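FrnE protein (Deinococcus radiodurans, PDB 5CO3) is a cytoplasmic disulfide oxidoreductase of the DsbA-like thioredoxin-fold family, which probably forms or rearranges disulfide bonds in partner proteins. Local coordinates at residues A[19-24]-A[134-139]; A[30-35]-A[209-214]; A[65-70]-A[83-88]; A[109-114]-A[142-147]; A[126-131]-A[156-161]. One frame throughout, in Å; residues are numbered along the deposited sequence. Where two conformers were deposited one is given.

Interaction 1: residues A[19-24]-A[134-139]; sequences DIACPW and RAYMSE
One face of the Tyr136 ring is covered by the turn around Ala21: Ile20 O and Ala21 CA both lie over it, displaced toward the rim. The CA is the donor of a CH-pi contact, 3.9 Å from the centroid of the Tyr136 ring and 19° off its normal. Near the phenol end, Ala21 CB approaches Tyr136 OH to 3.5 Å; a residue as small as alanine lets the backbone CA come over the ring. One water joins the two segments, donating to Ala21 O and hydrogen-bonded to Tyr136 OH at 2.7 Å. At the other end of the ring, Ile20 CG2 packs on Tyr136 CB. In Met137 the bend at chi2 (-64°) puts SD beside Pro23, whose ring crosses the thioether at about a right angle, with Pro23 CG 3.8 Å from Met137 SD. The methyl beyond lies against the turn backbone, CE being 3.2 Å from Ile20 O and 3.3 Å from Pro23 N. Across these two segments, then, van der Waals packing and one water make the contact beside the CxxC motif; Cys22 CB points away from 134-139, and neither disulfide known for Cys22, with Cys25 or with Cys244, is present here.

Interaction 2: residues A[30-35]-A[209-214]; sequences RRFESA and ETLLGA
Arg31, Phe32 and Ala35 carry the active-site helix 23-38 of the thioredoxin fold onto the C-terminal helix 208-222, mainly through Leu211 and Leu212. The axes of the two short segments approach to 8.2 Å and cross at -52°. Arg31 contributes chiefly backbone, its C lying 4.2 Å from Leu211 CD1; the long side chain leads away to a salt bridge with Glu95, which suits an arginine at the margin of an apolar interface. Phe32 comes next. Its CG is anti to the backbone N (chi1 174°), and the ring presents its edge to Leu211 CD1, which lies near the ring plane. The same methyl sits 3.6 Å from Phe32 CA and 3.9 Å from Phe32 CB, so one branch of the leucine fills the angle between helix backbone and aromatic side chain. Beyond, Leu211 touches Phe194 of the central sheet, a branched apolar residue being apt where helix, helix and sheet meet. One turn on, Ala35 brings the backbones together: its CA is 4.8 Å from Leu212 CA, a closeness that the small methyl permits. Ala35 CB lies 3.8 Å from Leu211 CB and 3.6 Å from Leu212 N. On the Leu212 side chain, CD1 comes to 3.6 Å from Ala35 O.

Interaction 3: residues A[65-70]-A[83-88]; sequences AMRDGL and GSLDHM
In the helical part of this DsbA-like thioredoxin fold, the successive helices 66-74 and 78-93 meet around Leu85, whose two methyls settle among Met66, Arg67 and Leu70. The axes of the two short segments stand 10.4 Å apart, their directions 116° from each other, so the helices cross steeply and contact is confined to a patch of side chains. Leucine suits the centre of such a patch because its forked end can serve two neighbours at once. One branch, CD1, rests on the start of Arg67, 3.7 Å from Arg67 CB and equally near its CA. Only the aliphatic root of the arginine is used here; the chain then bends at chi3 and its NE makes a weak hydrogen bond to Asp68 OD1, part of a salt bridge, leaving the charge at the margin. The other branch, CD2, meets Met66 and Leu70. Met66 is fully extended, CG anti to the backbone N (chi1 -179°), and crosses Leu85 obliquely, bringing its CE to 3.7 Å from Leu85 CD2. The flexible, unbranched methionine can stretch inward: it also touches Pro23, the residue that follows Cys22, and Phe101. Leu70 slides past Leu85 in the opposite direction, its CD1 3.6 Å from Leu85 CD2. Ser84, small and polar, borders the patch, its OG 4.3 Å from Leu70 CD1. Met88 completes it, with CE 4.2 Å from Leu70 CD1.

Interaction 4: residues A[109-114]-A[142-147]; sequences TFLAHQ and NVNDLD
Leu111 and Ala112, in the first turn of helix 110-121, meet the turn formed by Val143 and Asn144. Leu111 CD1 lies 3.7 Å from Asn144 O and 4.1 Å from Leu146 CD2; a long apolar branch is apt for bridging to the next helix. Ala112 CB sits 3.8 Å from Val143 O, its smallness allowing Ala112 CA to come 6.0 Å from Val143 CA, and Thr109 CG2 runs beside Val143 CG2, the two side chains pointing the same way. Two waters serve amides that, so early in a helix, have no carbonyl in a preceding turn. One accepts from Leu111 N (3.1 Å) and from Asn144 ND2 (2.9 Å). Another accepts from Ala112 N (2.9 Å) and donates to Val143 O. In Asn144, CG is anti to the backbone N (chi1 175°), on the way to the amide that meets the water. Behind it stands an Asx turn: Asn142 OD1 accepts from Asn144 N at 2.9 Å, the donor 40° above the carbonyl plane. Asp145 then N-caps helix 146-156, a common role for aspartate. The contact thus ties the starts of helices 110-121 and 146-156, with Val143 also against strand 106-107 and Leu146 reaching helix 160-169.

Interaction 5: residues A[126-131]-A[156-161]; sequences DAMKER and VGLDAG
Met128 and Val156 bring the backbones within 6.3 Å, CA to CA, where helix 146-156 ends beside helix 125-137. Val156 is the central side chain, a beta-branched residue whose two methyls serve different neighbours. CG2 nestles against the aliphatic part of Arg131, 3.6 Å from Arg131 CB, while the two side chains slide past each other in opposite directions. Met128 crosses the valine at about a right angle: its chi3 of -104° sets CE 3.7 Å from Val156 CG2. The other methyl, CG1, touches the small Ala127, 4.0 Å from its CB. The helix ends in a Schellman motif, in which Gly157 takes a positive phi (102°); a residue without CB fits these angles, at which a CB would be jammed against the carbonyl O of Val156. Beyond it, Leu158 comes to the sulfur of Met128, its CD1 3.8 Å from Met128 SD, the side chains crossing obliquely. A thioether is well placed here, being apolar and pliant enough to touch both branched residues. Helix 110-121 also packs here, Ala119 touching both Met128 and Leu158. The guanidinium of Arg131 turns to Glu155 in a salt bridge, and Asp159 caps the next helix, its OD1 bonded to Ala162 N.

Interaction 1, which holds Cys22 of the CxxC motif, touches three of the others. Interaction 3, its centre 13 Å away, packs Met88 SD against Pro23 CB (3.7 Å) and Trp24 NE1. Interaction 4, at 12 Å between centres, reaches it through Asp19 OD1, which lies 2.8 Å from both His113 NE2 and Thr109 OG1, probable hydrogen bonds. Interaction 5 shares helix 125-137 with it and adds a salt bridge, Glu139 OE1 to Arg131 NH1 at 2.9 Å. Interaction 2 uses the later part of helix 23-38, about 20 Å from interaction 1 between centres, and meets interaction 5 through the salt bridge of Arg30 NH2 with Glu130 OE2 (3.1 Å).

Interaction 1: residues A[19-24]-A[134-139]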
# COMPACT_ATOMS: atom_id res chain seq x y z
N ASP A 19 2.28 3.42 -2.70
CA ASP A 19 1.87 4.79 -3.01
C ASP A 19 0.48 4.79 -3.60
O ASP A 19 0.11 3.92 -4.39
CB ASP A 19 2.84 5.47 -3.98
CG ASP A 19 2.70 7.00 -3.99
OD1 ASP A 19 1.90 7.55 -3.19
OD2 ASP A 19 3.40 7.65 -4.78
N ILE A 20 -0.30 5.78 -3.19
CA ILE A 20 -1.65 5.98 -3.69
C ILE A 20 -1.62 6.22 -5.20
O ILE A 20 -2.55 5.82 -5.91
CB ILE A 20 -2.34 7.15 -2.96
CG1 ILE A 20 -2.58 6.78 -1.50
CG2 ILE A 20 -3.65 7.54 -3.63
CD1 ILE A 20 -2.16 7.81 -0.51
N ALA A 21 -0.54 6.82 -5.68
CA ALA A 21 -0.44 7.12 -7.11
C ALA A 21 -0.02 5.93 -7.98
O ALA A 21 0.09 6.07 -9.19
CB ALA A 21 0.53 8.30 -7.34
N CYS A 22 0.20 4.75 -7.38
CA CYS A 22 0.68 3.61 -8.16
C CYS A 22 -0.43 2.61 -8.47
O CYS A 22 -1.00 2.03 -7.56
CB CYS A 22 1.82 2.90 -7.42
SG CYS A 22 2.47 1.47 -8.32
N PRO A 23 -0.78 2.45 -9.75
CA PRO A 23 -1.88 1.53 -10.08
C PRO A 23 -1.55 0.10 -9.69
O PRO A 23 -2.48 -0.66 -9.40
CB PRO A 23 -2.03 1.68 -11.60
CG PRO A 23 -1.44 3.06 -11.89
CD PRO A 23 -0.28 3.17 -10.94
N TRP A 24 -0.27 -0.26 -9.64
CA TRP A 24 0.10 -1.63 -9.30
C TRP A 24 -0.13 -1.88 -7.82
O TRP A 24 -0.33 -3.01 -7.40
CB TRP A 24 1.55 -1.93 -9.69
CG TRP A 24 1.69 -2.12 -11.16
CD1 TRP A 24 2.26 -1.27 -12.06
CD2 TRP A 24 1.21 -3.24 -11.93
NE1 TRP A 24 2.17 -1.78 -13.32
CE2 TRP A 24 1.54 -2.99 -13.28
CE3 TRP A 24 0.55 -4.43 -11.60
CZ2 TRP A 24 1.23 -3.89 -14.30
CZ3 TRP A 24 0.24 -5.32 -12.62
CH2 TRP A 24 0.58 -5.05 -13.95
N ARG A 134 -9.10 4.09 -4.56
CA ARG A 134 -10.28 4.20 -5.41
C ARG A 134 -10.49 5.65 -5.88
O ARG A 134 -10.76 5.90 -7.05
CB ARG A 134 -11.52 3.69 -4.66
CG ARG A 134 -12.79 3.65 -5.51
CD ARG A 134 -13.97 3.11 -4.70
NE ARG A 134 -14.99 4.14 -4.52
CZ ARG A 134 -15.65 4.36 -3.38
NH1 ARG A 134 -15.42 3.61 -2.30
NH2 ARG A 134 -16.56 5.32 -3.33
N ALA A 135 -10.33 6.59 -4.96
CA ALA A 135 -10.50 8.00 -5.29
C ALA A 135 -9.51 8.42 -6.38
O ALA A 135 -9.86 9.18 -7.27
CB ALA A 135 -10.31 8.85 -4.05
N TYR A 136 -8.29 7.93 -6.30
CA TYR A 136 -7.25 8.31 -7.25
C TYR A 136 -7.42 7.62 -8.61
O TYR A 136 -7.42 8.26 -9.66
CB TYR A 136 -5.87 7.99 -6.67
CG TYR A 136 -4.71 8.49 -7.50
CD1 TYR A 136 -4.29 7.83 -8.66
CD2 TYR A 136 -4.01 9.63 -7.11
CE1 TYR A 136 -3.22 8.31 -9.42
CE2 TYR A 136 -2.96 10.11 -7.86
CZ TYR A 136 -2.56 9.45 -9.00
OH TYR A 136 -1.48 9.95 -9.71
N MET A 137 -7.56 6.30 -8.58
CA MET A 137 -7.51 5.51 -9.81
C MET A 137 -8.81 5.49 -10.60
O MET A 137 -8.79 5.30 -11.80
CB MET A 137 -7.15 4.05 -9.48
CG MET A 137 -5.78 3.87 -8.86
SD MET A 137 -4.43 4.35 -9.97
CE MET A 137 -3.11 4.56 -8.79
N SER A 138 -9.93 5.62 -9.91
CA SER A 138 -11.23 5.45 -10.55
C SER A 138 -12.11 6.68 -10.56
O SER A 138 -12.92 6.87 -11.48
CB SER A 138 -12.01 4.33 -9.85
OG SER A 138 -11.29 3.10 -9.88
N GLU A 139 -11.98 7.52 -9.54
CA GLU A 139 -12.97 8.58 -9.37
C GLU A 139 -12.48 9.96 -9.75
O GLU A 139 -13.22 10.92 -9.58
CB GLU A 139 -13.45 8.59 -7.93
CG GLU A 139 -14.13 7.27 -7.55
CD GLU A 139 -14.52 7.21 -6.09
OE1 GLU A 139 -13.91 7.95 -5.29
OE2 GLU A 139 -15.44 6.43 -5.74
O HOH W 1 -0.03 8.13 -11.13

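Interaction 2: residues A[30-35]-A[209-214]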
# COMPACT_ATOMS: atom_id res chain seq x y z
N ARG A 30 -5.37 -6.06 -3.97
CA ARG A 30 -6.37 -7.09 -4.27
C ARG A 30 -5.76 -8.49 -4.28
O ARG A 30 -6.34 -9.45 -3.74
CB ARG A 30 -7.06 -6.81 -5.61
CG ARG A 30 -8.08 -5.65 -5.56
CD ARG A 30 -9.31 -6.04 -4.73
NE ARG A 30 -10.02 -4.84 -4.29
CZ ARG A 30 -11.05 -4.29 -4.94
NH1 ARG A 30 -11.50 -4.84 -6.06
NH2 ARG A 30 -11.62 -3.19 -4.48
N ARG A 31 -4.59 -8.62 -4.89
CA ARG A 31 -3.95 -9.94 -4.97
C ARG A 31 -3.54 -10.43 -3.59
O ARG A 31 -3.68 -11.62 -3.29
CB ARG A 31 -2.74 -9.92 -5.91
CG ARG A 31 -3.15 -9.66 -7.35
CD ARG A 31 -1.98 -9.63 -8.30
NE ARG A 31 -2.44 -9.49 -9.67
CZ ARG A 31 -1.64 -9.49 -10.73
NH1 ARG A 31 -0.33 -9.64 -10.57
NH2 ARG A 31 -2.14 -9.35 -11.95
N PHE A 32 -3.08 -9.52 -2.74
CA PHE A 32 -2.76 -9.89 -1.36
C PHE A 32 -4.03 -10.30 -0.61
O PHE A 32 -4.02 -11.26 0.17
CB PHE A 32 -2.06 -8.74 -0.62
CG PHE A 32 -1.86 -9.02 0.84
CD1 PHE A 32 -0.87 -9.91 1.26
CD2 PHE A 32 -2.67 -8.44 1.80
CE1 PHE A 32 -0.69 -10.19 2.61
CE2 PHE A 32 -2.50 -8.72 3.15
CZ PHE A 32 -1.50 -9.60 3.55
N GLU A 33 -5.12 -9.58 -0.85
CA GLU A 33 -6.39 -9.89 -0.19
C GLU A 33 -6.91 -11.26 -0.64
O GLU A 33 -7.46 -12.02 0.18
CB GLU A 33 -7.41 -8.77 -0.46
CG GLU A 33 -7.17 -7.56 0.45
CD GLU A 33 -7.89 -6.30 0.00
OE1 GLU A 33 -8.53 -6.31 -1.07
OE2 GLU A 33 -7.79 -5.29 0.73
N SER A 34 -6.70 -11.62 -1.91
CA SER A 34 -7.03 -12.97 -2.39
C SER A 34 -6.20 -14.03 -1.67
O SER A 34 -6.73 -15.08 -1.25
CB SER A 34 -6.81 -13.07 -3.91
OG SER A 34 -7.08 -14.38 -4.41
N ALA A 35 -4.91 -13.77 -1.51
CA ALA A 35 -4.02 -14.72 -0.83
C ALA A 35 -4.44 -14.93 0.62
O ALA A 35 -4.45 -16.06 1.13
CB ALA A 35 -2.57 -14.22 -0.90
N GLU A 209 -0.93 -16.67 -5.40
CA GLU A 209 -0.27 -17.93 -5.07
C GLU A 209 1.09 -17.69 -4.41
O GLU A 209 1.44 -18.37 -3.45
CB GLU A 209 -0.09 -18.79 -6.34
CG GLU A 209 -1.39 -19.33 -6.93
CD GLU A 209 -2.15 -18.31 -7.78
OE1 GLU A 209 -1.63 -17.19 -8.00
OE2 GLU A 209 -3.26 -18.64 -8.23
N THR A 210 1.83 -16.72 -4.92
CA THR A 210 3.13 -16.34 -4.38
C THR A 210 3.04 -15.76 -2.97
O THR A 210 3.79 -16.16 -2.07
CB THR A 210 3.82 -15.31 -5.31
OG1 THR A 210 4.03 -15.89 -6.60
CG2 THR A 210 5.16 -14.88 -4.74
N LEU A 211 2.12 -14.83 -2.77
CA LEU A 211 1.89 -14.25 -1.46
C LEU A 211 1.33 -15.29 -0.47
O LEU A 211 1.72 -15.30 0.70
CB LEU A 211 0.95 -13.04 -1.57
CG LEU A 211 1.58 -11.81 -2.24
CD1 LEU A 211 0.51 -10.82 -2.66
CD2 LEU A 211 2.59 -11.16 -1.29
N LEU A 212 0.43 -16.16 -0.93
CA LEU A 212 -0.06 -17.26 -0.10
C LEU A 212 1.09 -18.20 0.30
O LEU A 212 1.15 -18.68 1.43
CB LEU A 212 -1.16 -18.05 -0.82
CG LEU A 212 -1.72 -19.31 -0.14
CD1 LEU A 212 -2.32 -18.96 1.21
CD2 LEU A 212 -2.75 -19.97 -1.03
N GLY A 213 2.00 -18.44 -0.64
CA GLY A 213 3.14 -19.29 -0.38
C GLY A 213 4.03 -18.69 0.69
O GLY A 213 4.55 -19.40 1.54
N ALA A 214 4.21 -17.38 0.63
CA ALA A 214 5.03 -16.68 1.62
C ALA A 214 4.38 -16.71 3.00
O ALA A 214 5.04 -17.02 3.99
CB ALA A 214 5.26 -15.24 1.18

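Interaction 3: residues A[65-70]-A[83-88]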
# COMPACT_ATOMS: atom_id res chain seq x y z
N ALA A 65 -2.32 15.16 -18.50
CA ALA A 65 -2.96 13.85 -18.53
C ALA A 65 -1.98 12.80 -18.02
O ALA A 65 -0.78 12.90 -18.28
CB ALA A 65 -3.41 13.52 -19.94
N MET A 66 -2.50 11.80 -17.31
CA MET A 66 -1.67 10.70 -16.82
C MET A 66 -0.82 10.09 -17.94
O MET A 66 0.38 9.82 -17.74
CB MET A 66 -2.54 9.62 -16.19
CG MET A 66 -1.72 8.48 -15.66
SD MET A 66 -2.73 7.32 -14.80
CE MET A 66 -1.47 6.18 -14.21
N ARG A 67 -1.43 9.87 -19.11
CA ARG A 67 -0.68 9.31 -20.24
C ARG A 67 0.56 10.12 -20.56
O ARG A 67 1.64 9.57 -20.80
CB ARG A 67 -1.53 9.22 -21.50
CG ARG A 67 -0.74 8.65 -22.69
CD ARG A 67 -1.24 9.18 -24.00
NE ARG A 67 -1.65 10.57 -23.85
CZ ARG A 67 -2.58 11.17 -24.59
NH1 ARG A 67 -3.17 10.50 -25.57
NH2 ARG A 67 -2.90 12.43 -24.37
N ASP A 68 0.43 11.45 -20.56
CA ASP A 68 1.55 12.31 -20.90
C ASP A 68 2.60 12.34 -19.80
O ASP A 68 3.79 12.45 -20.09
CB ASP A 68 1.06 13.72 -21.20
CG ASP A 68 0.24 13.78 -22.47
OD1 ASP A 68 0.36 12.83 -23.28
OD2 ASP A 68 -0.50 14.75 -22.67
N GLY A 69 2.17 12.26 -18.54
CA GLY A 69 3.10 12.21 -17.43
C GLY A 69 3.91 10.93 -17.45
O GLY A 69 5.11 10.93 -17.18
N LEU A 70 3.24 9.84 -17.79
CA LEU A 70 3.90 8.55 -17.93
C LEU A 70 4.90 8.58 -19.10
O LEU A 70 6.01 8.07 -18.99
CB LEU A 70 2.85 7.46 -18.14
CG LEU A 70 3.17 6.04 -17.69
CD1 LEU A 70 1.87 5.32 -17.45
CD2 LEU A 70 3.99 5.31 -18.74
N GLY A 83 -0.53 2.32 -24.13
CA GLY A 83 -0.55 0.88 -24.09
C GLY A 83 -0.28 0.38 -22.69
O GLY A 83 -0.87 -0.62 -22.26
N SER A 84 0.60 1.07 -21.98
CA SER A 84 0.86 0.72 -20.58
C SER A 84 -0.37 0.97 -19.72
O SER A 84 -0.72 0.14 -18.87
CB SER A 84 2.05 1.51 -20.05
OG SER A 84 2.25 1.25 -18.67
N LEU A 85 -1.02 2.11 -19.92
CA LEU A 85 -2.26 2.43 -19.23
C LEU A 85 -3.32 1.35 -19.52
O LEU A 85 -3.99 0.89 -18.61
CB LEU A 85 -2.79 3.81 -19.62
CG LEU A 85 -1.97 5.01 -19.13
CD1 LEU A 85 -2.68 6.31 -19.47
CD2 LEU A 85 -1.70 4.92 -17.63
N ASP A 86 -3.46 0.99 -20.79
CA ASP A 86 -4.43 -0.03 -21.16
C ASP A 86 -4.13 -1.36 -20.48
O ASP A 86 -5.05 -2.01 -19.96
CB ASP A 86 -4.46 -0.22 -22.68
CG ASP A 86 -5.00 1.01 -23.40
OD1 ASP A 86 -5.64 1.86 -22.74
OD2 ASP A 86 -4.79 1.10 -24.63
N HIS A 87 -2.86 -1.75 -20.46
CA HIS A 87 -2.45 -2.98 -19.77
C HIS A 87 -2.86 -2.95 -18.31
O HIS A 87 -3.47 -3.90 -17.80
CB HIS A 87 -0.94 -3.18 -19.86
CG HIS A 87 -0.45 -4.41 -19.15
ND1 HIS A 87 0.72 -4.43 -18.42
CD2 HIS A 87 -0.98 -5.66 -19.05
CE1 HIS A 87 0.89 -5.64 -17.91
NE2 HIS A 87 -0.12 -6.40 -18.28
N MET A 88 -2.52 -1.87 -17.61
CA MET A 88 -2.84 -1.79 -16.19
C MET A 88 -4.36 -1.79 -15.98
O MET A 88 -4.86 -2.39 -15.02
CB MET A 88 -2.21 -0.54 -15.55
CG MET A 88 -0.69 -0.63 -15.41
SD MET A 88 0.06 0.75 -14.52
CE MET A 88 -0.20 2.09 -15.69

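Interaction 4: residues A[109-114]-A[142-147]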
# COMPACT_ATOMS: atom_id res chain seq x y z
N THR A 109 1.12 13.09 -3.22
CA THR A 109 0.37 12.21 -2.30
C THR A 109 0.78 12.30 -0.82
O THR A 109 0.31 11.51 -0.00
CB THR A 109 0.47 10.72 -2.73
OG1 THR A 109 1.85 10.32 -2.79
CG2 THR A 109 -0.18 10.53 -4.10
N PHE A 110 1.61 13.29 -0.47
CA PHE A 110 2.14 13.41 0.89
C PHE A 110 1.02 13.52 1.93
O PHE A 110 1.01 12.78 2.93
CB PHE A 110 3.08 14.62 0.98
CG PHE A 110 3.85 14.73 2.28
CD1 PHE A 110 4.49 13.63 2.83
CD2 PHE A 110 3.97 15.96 2.93
CE1 PHE A 110 5.21 13.75 4.02
CE2 PHE A 110 4.69 16.08 4.11
CZ PHE A 110 5.32 14.97 4.65
N LEU A 111 0.07 14.41 1.68
CA LEU A 111 -1.04 14.66 2.60
C LEU A 111 -1.96 13.45 2.70
O LEU A 111 -2.45 13.13 3.78
CB LEU A 111 -1.84 15.89 2.16
CG LEU A 111 -1.25 17.26 2.46
CD1 LEU A 111 -2.01 18.35 1.71
CD2 LEU A 111 -1.24 17.52 3.97
N ALA A 112 -2.19 12.78 1.57
CA ALA A 112 -2.97 11.55 1.55
C ALA A 112 -2.31 10.49 2.42
O ALA A 112 -2.99 9.81 3.18
CB ALA A 112 -3.11 11.06 0.13
N HIS A 113 -0.99 10.36 2.34
CA HIS A 113 -0.29 9.40 3.19
C HIS A 113 -0.43 9.77 4.65
O HIS A 113 -0.53 8.90 5.51
CB HIS A 113 1.19 9.30 2.79
CG HIS A 113 1.41 8.46 1.57
ND1 HIS A 113 1.26 7.09 1.57
CD2 HIS A 113 1.78 8.79 0.31
CE1 HIS A 113 1.51 6.62 0.36
NE2 HIS A 113 1.83 7.64 -0.42
N GLN A 114 -0.44 11.08 4.94
CA GLN A 114 -0.66 11.53 6.31
C GLN A 114 -2.04 11.11 6.82
O GLN A 114 -2.19 10.71 7.98
CB GLN A 114 -0.52 13.06 6.41
CG GLN A 114 0.93 13.52 6.43
CD GLN A 114 1.06 15.05 6.48
OE1 GLN A 114 0.54 15.70 7.39
NE2 GLN A 114 1.73 15.62 5.48
N ASN A 142 -8.73 14.61 -6.64
CA ASN A 142 -7.43 15.18 -6.35
C ASN A 142 -7.06 14.90 -4.89
O ASN A 142 -7.59 15.56 -3.99
CB ASN A 142 -7.47 16.68 -6.63
CG ASN A 142 -6.20 17.40 -6.20
OD1 ASN A 142 -5.24 16.79 -5.73
ND2 ASN A 142 -6.20 18.72 -6.37
N VAL A 143 -6.17 13.94 -4.65
CA VAL A 143 -5.85 13.57 -3.26
C VAL A 143 -4.84 14.51 -2.57
O VAL A 143 -4.39 14.24 -1.45
CB VAL A 143 -5.36 12.11 -3.19
CG1 VAL A 143 -6.43 11.18 -3.78
CG2 VAL A 143 -4.02 11.95 -3.90
N ASN A 144 -4.46 15.60 -3.24
CA ASN A 144 -3.68 16.66 -2.59
C ASN A 144 -4.61 17.72 -2.01
O ASN A 144 -4.19 18.57 -1.23
CB ASN A 144 -2.73 17.32 -3.60
CG ASN A 144 -1.97 18.50 -3.01
OD1 ASN A 144 -2.27 19.67 -3.30
ND2 ASN A 144 -1.01 18.21 -2.16
N ASP A 145 -5.88 17.67 -2.39
CA ASP A 145 -6.84 18.70 -2.01
C ASP A 145 -7.46 18.43 -0.63
O ASP A 145 -7.98 17.35 -0.38
CB ASP A 145 -7.94 18.81 -3.06
CG ASP A 145 -8.97 19.86 -2.72
OD1 ASP A 145 -8.64 21.06 -2.77
OD2 ASP A 145 -10.12 19.48 -2.42
N LEU A 146 -7.42 19.42 0.27
CA LEU A 146 -7.86 19.18 1.66
C LEU A 146 -9.36 18.87 1.77
O LEU A 146 -9.74 17.97 2.53
CB LEU A 146 -7.50 20.37 2.55
CG LEU A 146 -6.01 20.48 2.85
CD1 LEU A 146 -5.69 21.79 3.59
CD2 LEU A 146 -5.55 19.28 3.66
N ASP A 147 -10.20 19.60 1.05
CA ASP A 147 -11.63 19.30 1.00
C ASP A 147 -11.86 17.83 0.64
O ASP A 147 -12.60 17.11 1.30
CB ASP A 147 -12.34 20.18 -0.04
CG ASP A 147 -12.81 21.51 0.51
OD1 ASP A 147 -12.24 22.03 1.50
OD2 ASP A 147 -13.76 22.05 -0.09
O HOH W 2 0.54 16.41 -0.58
O HOH W 3 -1.87 14.18 -0.93

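Interaction 5: residues A[126-131]-A[156-161]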
# COMPACT_ATOMS: atom_id res chain seq x y z
N ASP A 126 -6.36 0.37 6.71
CA ASP A 126 -6.61 -0.31 5.46
C ASP A 126 -7.80 0.30 4.72
O ASP A 126 -7.74 0.49 3.51
CB ASP A 126 -6.84 -1.80 5.67
CG ASP A 126 -6.88 -2.58 4.35
OD1 ASP A 126 -7.95 -2.65 3.73
OD2 ASP A 126 -5.81 -3.07 3.92
N ALA A 127 -8.87 0.62 5.44
CA ALA A 127 -10.04 1.22 4.80
C ALA A 127 -9.72 2.60 4.20
O ALA A 127 -10.22 2.95 3.14
CB ALA A 127 -11.19 1.33 5.78
N MET A 128 -8.89 3.38 4.89
CA MET A 128 -8.46 4.68 4.37
C MET A 128 -7.62 4.50 3.11
O MET A 128 -7.81 5.21 2.13
CB MET A 128 -7.67 5.47 5.41
CG MET A 128 -7.54 6.96 5.09
SD MET A 128 -9.14 7.84 5.13
CE MET A 128 -9.51 8.03 3.40
N LYS A 129 -6.69 3.54 3.16
CA LYS A 129 -5.83 3.26 2.01
C LYS A 129 -6.69 2.87 0.81
O LYS A 129 -6.53 3.41 -0.29
CB LYS A 129 -4.81 2.14 2.32
CG LYS A 129 -4.01 1.67 1.11
CD LYS A 129 -2.94 2.68 0.71
CE LYS A 129 -2.12 2.15 -0.45
NZ LYS A 129 -1.03 3.09 -0.86
N GLU A 130 -7.61 1.94 1.04
CA GLU A 130 -8.55 1.49 0.02
C GLU A 130 -9.33 2.65 -0.61
O GLU A 130 -9.40 2.78 -1.83
CB GLU A 130 -9.51 0.47 0.64
CG GLU A 130 -10.67 0.05 -0.25
CD GLU A 130 -10.25 -0.95 -1.31
OE1 GLU A 130 -9.21 -1.62 -1.13
OE2 GLU A 130 -10.96 -1.07 -2.32
N ARG A 131 -9.90 3.51 0.25
CA ARG A 131 -10.68 4.66 -0.21
C ARG A 131 -9.87 5.59 -1.07
O ARG A 131 -10.35 6.05 -2.10
CB ARG A 131 -11.24 5.43 0.99
CG ARG A 131 -12.24 6.52 0.58
CD ARG A 131 -13.48 5.87 -0.05
NE ARG A 131 -14.37 6.81 -0.75
CZ ARG A 131 -14.23 7.18 -2.02
NH1 ARG A 131 -13.19 6.75 -2.74
NH2 ARG A 131 -15.11 8.00 -2.57
N VAL A 156 -15.04 7.09 5.17
CA VAL A 156 -14.43 5.94 5.83
C VAL A 156 -14.97 5.78 7.27
O VAL A 156 -14.86 4.70 7.86
CB VAL A 156 -12.88 6.07 5.78
CG1 VAL A 156 -12.18 5.12 6.73
CG2 VAL A 156 -12.39 5.87 4.34
N GLY A 157 -15.59 6.83 7.80
CA GLY A 157 -16.18 6.79 9.12
C GLY A 157 -15.34 7.46 10.19
O GLY A 157 -15.58 7.29 11.38
N LEU A 158 -14.36 8.23 9.75
CA LEU A 158 -13.51 8.97 10.67
C LEU A 158 -14.17 10.27 11.11
O LEU A 158 -15.15 10.72 10.51
CB LEU A 158 -12.15 9.26 10.03
CG LEU A 158 -11.39 8.03 9.53
CD1 LEU A 158 -10.13 8.43 8.77
CD2 LEU A 158 -11.05 7.08 10.68
N ASP A 159 -13.63 10.86 12.17
CA ASP A 159 -13.98 12.21 12.57
C ASP A 159 -13.43 13.19 11.53
O ASP A 159 -12.23 13.48 11.52
CB ASP A 159 -13.41 12.52 13.95
CG ASP A 159 -13.86 13.86 14.51
OD1 ASP A 159 -14.02 14.85 13.75
OD2 ASP A 159 -14.05 13.94 15.73
N ALA A 160 -14.30 13.69 10.65
CA ALA A 160 -13.84 14.47 9.51
C ALA A 160 -13.21 15.80 9.93
O ALA A 160 -12.22 16.24 9.34
CB ALA A 160 -14.98 14.71 8.52
N GLY A 161 -13.77 16.43 10.96
CA GLY A 161 -13.19 17.64 11.49
C GLY A 161 -11.79 17.40 12.02
O GLY A 161 -10.86 18.14 11.72